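Local coordinates for cellulosomal scaffoldin (Acetivibrio cellulolyticus, PDB 4WI0), which binds type II cohesin through this X-module–dockerin piece of a cellulosome scaffold, whose full-length form probably also hydrolyses beta-1,4-glucosidic bonds in cellulose, at residues G6-D11 with A24-E29. The protein carries 1 engineered substitution. Numbering follows the deposited sequence.
Sequences GYINPD and AGFTVE
The carbonyl O of I8 accepts a nearly straight hydrogen bond from N9 ND2, 2.9 Å away with an N-H...O angle of 162°. The donor stands above the carbonyl plane, and the acceptor lies almost in N9's amide plane. The amide of N9 bonds back to the preceding residue, while the I8 side chain heads the other way, into the core. This is the X-module, a transthyretin-clan beta-sandwich preceding the dockerin. I8 and P10 belong to strand 2-10, the middle strand of one sheet, whereas F26 sits just ahead of strand 27-31 in the facing sheet. The two backbones face each other across the sandwich, with I8 CA and F26 CA 7.3 Å apart, and the contacts between the two segments are all apolar.

The central meeting is a CH-pi contact. I8 CG2 lies over one face of the F26 ring, 3.7 Å from its centroid and only 16° off the ring normal, displaced toward CG, its nearest ring atom. Chi1 of I8 is -48°, which turns CG2 anti to the backbone N and directs the methyl down onto the ring; CG1 swings toward V28 instead. Around the same phenyl, K61 makes a cation-pi contact, Y64 meets it edge-to-face and M89 of strand 78-89 also touches F26, while T39 OG1 hydrogen-bonds F26 N.

P10 approaches F26 obliquely, its CD 4.3 Å from F26 CE2. Here strand 2-10 runs out toward the dockerin: the P10 side chain is about 8 Å from that of N132, a calcium ligand. At the other end, I8 and V28 lie alongside with their side chains running opposite ways, and V28 CG2 rests 4.1 Å from I8 CG1 and 4.2 Å from I8 CD1.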
loop_
_atom_site.group_PDB
_atom_site.type_symbol
_atom_site.label_atom_id
_atom_site.label_comp_id
_atom_site.label_asym_id
_atom_site.label_seq_id
_atom_site.Cartn_x
_atom_site.Cartn_y
_atom_site.Cartn_z
ATOM N N GLY B 6 28.094 -9.155 -0.203
ATOM C CA GLY B 6 26.743 -9.690 -0.368
ATOM C C GLY B 6 25.748 -8.717 -0.971
ATOM O O GLY B 6 26.120 -7.639 -1.442
ATOM N N TYR B 7 24.478 -9.113 -0.946
ATOM C CA TYR B 7 23.386 -8.333 -1.523
ATOM C C TYR B 7 22.251 -8.118 -0.523
ATOM O O TYR B 7 21.833 -9.054 0.148
ATOM C CB TYR B 7 22.842 -9.050 -2.761
ATOM C CG TYR B 7 23.783 -8.988 -3.929
ATOM C CD1 TYR B 7 24.812 -9.914 -4.070
ATOM C CD2 TYR B 7 23.666 -7.984 -4.888
ATOM C CE1 TYR B 7 25.689 -9.853 -5.145
ATOM C CE2 TYR B 7 24.540 -7.916 -5.961
ATOM C CZ TYR B 7 25.546 -8.853 -6.083
ATOM O OH TYR B 7 26.419 -8.784 -7.150
ATOM N N ILE B 8 21.785 -6.875 -0.425
ATOM C CA ILE B 8 20.612 -6.509 0.367
ATOM C C ILE B 8 19.523 -6.051 -0.617
ATOM O O ILE B 8 19.818 -5.295 -1.541
ATOM C CB ILE B 8 20.907 -5.329 1.342
ATOM C CG1 ILE B 8 22.206 -5.532 2.148
ATOM C CG2 ILE B 8 19.719 -5.075 2.259
ATOM C CD1 ILE B 8 22.179 -6.637 3.180
ATOM N N ASN B 9 18.286 -6.517 -0.421
ATOM C CA ASN B 9 17.114 -6.067 -1.182
ATOM C C ASN B 9 15.983 -5.702 -0.209
ATOM O O ASN B 9 15.815 -6.367 0.806
ATOM C CB ASN B 9 16.571 -7.204 -2.061
ATOM C CG ASN B 9 17.248 -7.336 -3.423
ATOM O OD1 ASN B 9 16.759 -8.103 -4.249
ATOM N ND2 ASN B 9 18.359 -6.642 -3.666
ATOM N N PRO B 10 15.180 -4.673 -0.530
ATOM C CA PRO B 10 13.983 -4.443 0.298
ATOM C C PRO B 10 12.937 -5.520 0.026
ATOM O O PRO B 10 12.889 -6.046 -1.098
ATOM C CB PRO B 10 13.491 -3.075 -0.176
ATOM C CG PRO B 10 13.973 -2.974 -1.579
ATOM C CD PRO B 10 15.282 -3.705 -1.637
ATOM N N ASP B 11 12.122 -5.864 1.026
ATOM C CA ASP B 11 11.076 -6.873 0.842
ATOM C C ASP B 11 9.784 -6.281 0.241
ATOM O O ASP B 11 8.741 -6.203 0.901
ATOM C CB ASP B 11 10.782 -7.616 2.159
ATOM C CG ASP B 11 9.835 -8.783 1.968
ATOM O OD1 ASP B 11 9.655 -9.237 0.819
ATOM O OD2 ASP B 11 9.256 -9.251 2.962
ATOM N N ALA B 24 19.858 0.804 -2.919
ATOM C CA ALA B 24 21.007 1.534 -2.415
ATOM C C ALA B 24 20.748 2.050 -1.010
ATOM O O ALA B 24 19.596 2.212 -0.601
ATOM C CB ALA B 24 21.325 2.698 -3.338
ATOM N N GLY B 25 21.831 2.300 -0.281
ATOM C CA GLY B 25 21.769 3.028 0.975
ATOM C C GLY B 25 21.617 2.207 2.240
ATOM O O GLY B 25 21.488 2.783 3.313
ATOM N N PHE B 26 21.625 0.879 2.137
ATOM C CA PHE B 26 21.643 0.031 3.331
ATOM C C PHE B 26 23.068 -0.001 3.891
ATOM O O PHE B 26 24.026 -0.253 3.152
ATOM C CB PHE B 26 21.183 -1.392 3.013
ATOM C CG PHE B 26 19.726 -1.503 2.646
ATOM C CD1 PHE B 26 18.752 -1.624 3.628
ATOM C CD2 PHE B 26 19.332 -1.507 1.315
ATOM C CE1 PHE B 26 17.412 -1.726 3.290
ATOM C CE2 PHE B 26 17.991 -1.606 0.967
ATOM C CZ PHE B 26 17.031 -1.717 1.955
ATOM N N THR B 27 23.206 0.272 5.191
ATOM C CA THR B 27 24.504 0.250 5.857
ATOM C C THR B 27 24.695 -1.093 6.551
ATOM O O THR B 27 23.866 -1.507 7.362
ATOM C CB THR B 27 24.619 1.382 6.892
ATOM O OG1 THR B 27 24.364 2.636 6.253
ATOM C CG2 THR B 27 25.995 1.409 7.520
ATOM N N VAL B 28 25.793 -1.766 6.219
ATOM C CA VAL B 28 26.099 -3.081 6.748
ATOM C C VAL B 28 27.342 -2.951 7.610
ATOM O O VAL B 28 28.394 -2.555 7.124
ATOM C CB VAL B 28 26.362 -4.095 5.616
ATOM C CG1 VAL B 28 26.626 -5.481 6.182
ATOM C CG2 VAL B 28 25.182 -4.132 4.661
ATOM N N GLU B 29 27.197 -3.272 8.894
ATOM C CA GLU B 29 28.258 -3.121 9.883
ATOM C C GLU B 29 28.656 -4.499 10.383
ATOM O O GLU B 29 27.789 -5.334 10.631
ATOM C CB GLU B 29 27.769 -2.284 11.081
ATOM C CG GLU B 29 28.588 -2.524 12.351
ATOM C CD GLU B 29 28.228 -1.636 13.528
ATOM O OE1 GLU B 29 27.060 -1.190 13.655
ATOM O OE2 GLU B 29 29.138 -1.418 14.353
#